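Local coordinates for glycerol Dehydrogenase (Unidentified, PDB 5XN8), which catalyses the NAD-dependent oxidation of glycerol to dihydroxyacetone as a member of the iron-containing alcohol dehydrogenase family, at the interface of chains A and B and the interface of chains A and C. Coordinates in Å, arbitrary orientation; residue numbers count along the deposited sequence, not the author numbering. Chains: chain A/B/C, Glycerol Dehydrogenase.

Contact 1: the interface of chains A and B. Residues chain A 5, 7, 198; chain B 7-8, 11, 202, 239-240.
A:Ile5 of strand 3-6 and B:Tyr11 of strand 10-14 form an antiparallel bridge between the chains, their backbones joined by a reciprocal pair of hydrogen bonds: B:Tyr11 N gives to A:Ile5 O at 3.0 Å, and A:Ile5 N to B:Tyr11 O at 3.3 Å. Both branches of A:Ile5 reach the B:Tyr239 ring. CG2 meets B:Tyr11 CB at 3.7 Å and also lies over one face of the B:Tyr239 ring, offset toward its rim. The longer branch, with CG1 anti to the backbone N (chi1 -179°) and the chain extended beyond it, carries CD1 to the phenol end of the same ring, 3.9 Å from CE2 of B:Tyr239. That ring is steadied within its own chain, where B:Tyr239 OH and B:Ser7 OG are hydrogen bonded at 2.9 Å; B:Ser7 OG also donates to B:Pro8 O. B:Tyr239 CB in turn sits over the centre of the B:Tyr11 ring, tying the bridging strand to helix 228-247. Near the two-fold, A:Ser7 CB packs against B:Ser7 OG at 3.6 Å, and the reverse pair is alike. Further along, A:Ala198, near the start of helix 197-223, sets its methyl against CD2 of B:Leu240 at 3.7 Å, with CD2 of B:Leu202 beside it. The patch joins a strand pairing to helix packing and, repeated by symmetry with the chains exchanged, probably helps hold the A-B pair together in the deposited assembly.

Contact 2: the interface of chains A and C. Residues chain A 216, 220, 225, 227; chain C 284, 350-351, 354.
C:Thr354, on helix 345-363, presses its side chain against the end of helix 197-223 of chain A. Its hydroxyl oxygen OG1 lies 3.4 Å from A:Ala220 CA and 3.5 Å from A:Ala220 CB, a close van der Waals approach to a small residue. The methyl CG2 points elsewhere, toward the backbone of the same helix, 3.9 Å from A:Lys216 O. The same hydroxyl oxygen is also approached by two residues of the segment that follows the helix. A:Val225 runs past C:Thr354 in the opposite direction, its CG2 3.8 Å from the hydroxyl OG1, while its CB meets the methyl of C:Ala350 at 3.8 Å. A:Thr227 turns its methyl, not its hydroxyl, to chain C: with CG2 beside the backbone N and OG1 between N and the carbonyl carbon (chi1 52°), CG2 touches both C:Thr354 OG1 and, at 3.9 Å, CG1 of C:Val284. The latter belongs to helix 271-285, so the A:Thr227 methyl bridges two helices of chain C.

Behind this first shell, the C:Thr354 hydroxyl donates a hydrogen bond to C:Ala350 O, one turn earlier in its helix, at 3.0 Å. The donor is tilted 32° from the carbonyl plane. This bond, with OG1 beside the backbone N (chi1 -57°), limits rotation of the side chain and helps fix which branch faces A:Ala220. Small and beta-branched residues probably let the helices and the A:Val225 to A:Thr227 segment come close, and the patch probably helps join neighbouring subunits in the eight-chain deposited assembly.

Contact 1: the interface of chains A and B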
ATOM      1  N   ILE A   5      -0.408 -33.675 -16.956  1.00 29.21           N
ATOM      2  CA  ILE A   5      -0.166 -33.824 -15.519  1.00 26.51           C
ATOM      3  C   ILE A   5      -0.487 -35.271 -15.150  1.00 26.71           C
ATOM      4  O   ILE A   5      -1.477 -35.831 -15.630  1.00 25.41           O
ATOM      5  CB  ILE A   5      -1.011 -32.818 -14.684  1.00 25.67           C
ATOM      6  CG1 ILE A   5      -0.722 -32.959 -13.185  1.00 24.48           C
ATOM      7  CG2 ILE A   5      -2.511 -32.979 -14.939  1.00 25.46           C
ATOM      8  CD1 ILE A   5      -1.302 -31.841 -12.347  1.00 23.95           C
ATOM      9  N   SER A   7      -0.503 -38.237 -11.692  1.00 30.19           N
ATOM     10  CA  SER A   7      -0.663 -38.316 -10.251  1.00 31.67           C
ATOM     11  C   SER A   7      -0.823 -39.765  -9.808  1.00 31.18           C
ATOM     12  O   SER A   7      -1.274 -40.603 -10.596  1.00 34.18           O
ATOM     13  CB  SER A   7      -1.895 -37.501  -9.827  1.00 33.92           C
ATOM     14  OG  SER A   7      -2.005 -37.384  -8.411  1.00 35.18           O
ATOM     15  N   ALA A 198      -2.031 -26.200 -12.988  1.00 23.38           N
ATOM     16  CA  ALA A 198      -2.193 -27.026 -11.780  1.00 23.86           C
ATOM     17  C   ALA A 198      -0.871 -27.432 -11.143  1.00 22.65           C
ATOM     18  O   ALA A 198      -0.633 -27.178  -9.961  1.00 23.49           O
ATOM     19  CB  ALA A 198      -3.002 -28.278 -12.112  1.00 24.88           C
TER
ATOM     20  N   SER B   7      -7.088 -38.587  -7.899  1.00 25.52           N
ATOM     21  CA  SER B   7      -6.881 -37.991  -9.206  1.00 26.98           C
ATOM     22  C   SER B   7      -6.972 -39.059 -10.296  1.00 28.52           C
ATOM     23  O   SER B   7      -6.716 -40.242 -10.026  1.00 29.06           O
ATOM     24  CB  SER B   7      -5.499 -37.318  -9.246  1.00 27.31           C
ATOM     25  OG  SER B   7      -5.304 -36.565 -10.436  1.00 26.94           O
ATOM     26  N   PRO B   8      -7.349 -38.655 -11.524  1.00 28.00           N
ATOM     27  CA  PRO B   8      -7.119 -39.557 -12.652  1.00 28.64           C
ATOM     28  C   PRO B   8      -5.617 -39.709 -12.893  1.00 29.42           C
ATOM     29  O   PRO B   8      -4.878 -38.744 -12.706  1.00 30.83           O
ATOM     30  CB  PRO B   8      -7.773 -38.819 -13.824  1.00 27.86           C
ATOM     31  CG  PRO B   8      -7.715 -37.384 -13.434  1.00 27.27           C
ATOM     32  CD  PRO B   8      -7.994 -37.403 -11.960  1.00 27.69           C
ATOM     33  N   TYR B  11      -3.897 -36.646 -17.208  1.00 28.61           N
ATOM     34  CA  TYR B  11      -4.810 -35.671 -17.791  1.00 27.43           C
ATOM     35  C   TYR B  11      -4.082 -34.985 -18.948  1.00 27.62           C
ATOM     36  O   TYR B  11      -3.031 -34.393 -18.742  1.00 28.00           O
ATOM     37  CB  TYR B  11      -5.265 -34.681 -16.719  1.00 26.23           C
ATOM     38  CG  TYR B  11      -6.016 -33.486 -17.255  1.00 25.96           C
ATOM     39  CD1 TYR B  11      -7.398 -33.525 -17.441  1.00 24.71           C
ATOM     40  CD2 TYR B  11      -5.343 -32.311 -17.588  1.00 25.13           C
ATOM     41  CE1 TYR B  11      -8.075 -32.432 -17.947  1.00 24.75           C
ATOM     42  CE2 TYR B  11      -6.026 -31.219 -18.107  1.00 24.56           C
ATOM     43  CZ  TYR B  11      -7.387 -31.286 -18.277  1.00 24.16           C
ATOM     44  OH  TYR B  11      -8.066 -30.199 -18.768  1.00 24.09           O
ATOM     45  N   LEU B 202      -6.104 -25.820  -5.471  1.00 25.05           N
ATOM     46  CA  LEU B 202      -6.591 -25.963  -6.846  1.00 23.87           C
ATOM     47  C   LEU B 202      -8.035 -25.482  -6.993  1.00 23.02           C
ATOM     48  O   LEU B 202      -8.407 -24.924  -8.027  1.00 21.31           O
ATOM     49  CB  LEU B 202      -6.466 -27.410  -7.320  1.00 24.27           C
ATOM     50  CG  LEU B 202      -5.071 -27.968  -7.575  1.00 24.81           C
ATOM     51  CD1 LEU B 202      -5.147 -29.465  -7.799  1.00 24.44           C
ATOM     52  CD2 LEU B 202      -4.388 -27.294  -8.775  1.00 25.70           C
ATOM     53  N   TYR B 239      -9.947 -30.060 -14.838  1.00 20.48           N
ATOM     54  CA  TYR B 239      -9.012 -30.593 -13.849  1.00 20.21           C
ATOM     55  C   TYR B 239      -9.116 -29.869 -12.500  1.00 20.19           C
ATOM     56  O   TYR B 239      -9.222 -30.525 -11.457  1.00 21.01           O
ATOM     57  CB  TYR B 239      -7.560 -30.607 -14.362  1.00 19.65           C
ATOM     58  CG  TYR B 239      -6.679 -31.500 -13.515  1.00 19.34           C
ATOM     59  CD1 TYR B 239      -6.621 -32.883 -13.734  1.00 19.62           C
ATOM     60  CD2 TYR B 239      -5.942 -30.984 -12.452  1.00 18.85           C
ATOM     61  CE1 TYR B 239      -5.855 -33.708 -12.928  1.00 19.12           C
ATOM     62  CE2 TYR B 239      -5.168 -31.797 -11.644  1.00 18.57           C
ATOM     63  CZ  TYR B 239      -5.120 -33.151 -11.879  1.00 18.97           C
ATOM     64  OH  TYR B 239      -4.332 -33.943 -11.067  1.00 18.43           O
ATOM     65  N   LEU B 240      -9.093 -28.534 -12.514  1.00 19.30           N
ATOM     66  CA  LEU B 240      -9.074 -27.765 -11.270  1.00 18.92           C
ATOM     67  C   LEU B 240     -10.392 -27.886 -10.499  1.00 19.81           C
ATOM     68  O   LEU B 240     -10.395 -27.989  -9.258  1.00 19.99           O
ATOM     69  CB  LEU B 240      -8.774 -26.286 -11.521  1.00 18.47           C
ATOM     70  CG  LEU B 240      -7.502 -25.899 -12.298  1.00 18.18           C
ATOM     71  CD1 LEU B 240      -7.297 -24.393 -12.285  1.00 17.95           C
ATOM     72  CD2 LEU B 240      -6.282 -26.601 -11.767  1.00 18.00           C
TER

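Contact 2: the interface of chains A and C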
ATOM      1  N   LYS A 216       8.121 -24.171  12.122  1.00 29.00           N
ATOM      2  CA  LYS A 216       7.180 -24.781  13.085  1.00 28.81           C
ATOM      3  C   LYS A 216       7.184 -26.298  12.998  1.00 28.98           C
ATOM      4  O   LYS A 216       7.034 -26.977  14.014  1.00 30.30           O
ATOM      5  CB  LYS A 216       5.754 -24.275  12.880  1.00 28.27           C
ATOM      6  CG  LYS A 216       5.552 -22.816  13.255  1.00 27.64           C
ATOM      7  CD  LYS A 216       4.106 -22.384  13.086  1.00 27.33           C
ATOM      8  CE  LYS A 216       3.703 -22.160  11.636  1.00 26.67           C
ATOM      9  NZ  LYS A 216       2.232 -21.879  11.547  1.00 25.98           N
ATOM     10  N   ALA A 220       8.578 -29.346  15.870  1.00 27.52           N
ATOM     11  CA  ALA A 220       7.690 -30.466  16.166  1.00 27.61           C
ATOM     12  C   ALA A 220       8.376 -31.794  15.870  1.00 27.80           C
ATOM     13  O   ALA A 220       8.292 -32.734  16.662  1.00 27.73           O
ATOM     14  CB  ALA A 220       6.399 -30.354  15.351  1.00 27.48           C
ATOM     15  N   VAL A 225       7.001 -35.218  17.483  1.00 25.41           N
ATOM     16  CA  VAL A 225       5.564 -35.048  17.695  1.00 25.38           C
ATOM     17  C   VAL A 225       4.827 -34.518  16.446  1.00 23.43           C
ATOM     18  O   VAL A 225       5.434 -33.940  15.551  1.00 22.99           O
ATOM     19  CB  VAL A 225       5.319 -34.150  18.939  1.00 25.83           C
ATOM     20  CG1 VAL A 225       5.797 -34.840  20.208  1.00 26.82           C
ATOM     21  CG2 VAL A 225       5.925 -32.769  18.766  1.00 25.89           C
ATOM     22  N   THR A 227       2.269 -32.023  14.754  1.00 21.82           N
ATOM     23  CA  THR A 227       1.469 -30.785  14.690  1.00 22.32           C
ATOM     24  C   THR A 227       0.929 -30.599  13.279  1.00 23.18           C
ATOM     25  O   THR A 227       1.342 -31.326  12.377  1.00 24.96           O
ATOM     26  CB  THR A 227       2.289 -29.549  15.096  1.00 21.58           C
ATOM     27  OG1 THR A 227       3.504 -29.502  14.343  1.00 21.06           O
ATOM     28  CG2 THR A 227       2.598 -29.588  16.559  1.00 21.99           C
TER
ATOM     29  N   VAL C 284      -0.017 -22.944  18.355  1.00 24.95           N
ATOM     30  CA  VAL C 284       0.623 -24.097  17.715  1.00 24.46           C
ATOM     31  C   VAL C 284      -0.415 -25.164  17.370  1.00 24.78           C
ATOM     32  O   VAL C 284      -0.285 -25.855  16.359  1.00 25.97           O
ATOM     33  CB  VAL C 284       1.718 -24.691  18.622  1.00 25.04           C
ATOM     34  CG1 VAL C 284       2.255 -26.008  18.061  1.00 25.84           C
ATOM     35  CG2 VAL C 284       2.858 -23.685  18.795  1.00 24.44           C
ATOM     36  N   ALA C 350       1.746 -32.663  21.762  1.00 20.99           N
ATOM     37  CA  ALA C 350       2.498 -32.116  20.627  1.00 20.59           C
ATOM     38  C   ALA C 350       2.617 -30.602  20.634  1.00 20.61           C
ATOM     39  O   ALA C 350       3.712 -30.042  20.467  1.00 21.04           O
ATOM     40  CB  ALA C 350       1.850 -32.559  19.322  1.00 20.22           C
ATOM     41  N   ALA C 351       1.481 -29.937  20.815  1.00 21.09           N
ATOM     42  CA  ALA C 351       1.436 -28.485  20.804  1.00 20.83           C
ATOM     43  C   ALA C 351       2.247 -27.880  21.951  1.00 21.24           C
ATOM     44  O   ALA C 351       3.013 -26.938  21.740  1.00 21.28           O
ATOM     45  CB  ALA C 351      -0.001 -28.008  20.858  1.00 20.40           C
ATOM     46  N   THR C 354       6.093 -28.329  21.286  1.00 23.90           N
ATOM     47  CA  THR C 354       6.536 -27.459  20.203  1.00 23.19           C
ATOM     48  C   THR C 354       6.516 -25.992  20.621  1.00 22.45           C
ATOM     49  O   THR C 354       7.451 -25.244  20.314  1.00 23.35           O
ATOM     50  CB  THR C 354       5.681 -27.657  18.944  1.00 23.15           C
ATOM     51  OG1 THR C 354       5.735 -29.029  18.543  1.00 23.04           O
ATOM     52  CG2 THR C 354       6.171 -26.758  17.798  1.00 23.02           C
TER

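The C-alpha centres of contact 1 and contact 2 lie about 31 Å apart, on different faces of chain A. Helix 197-223 of chain A spans both: its first turn enters contact 1 and its last turns enter contact 2, so one long helix contributes to both interfaces. Otherwise the elements differ: contact 1 adds the N-terminal strands and, from chain B, helices 197-223 and 228-247, and contact 2 adds helices 271-285 and 345-363 of chain C. Contact 1 belongs to a two-fold interface, whereas the interface of contact 2 is not an exact two-fold. Chain A thus meets chains B and C at once, which fits a deposited assembly of eight copies.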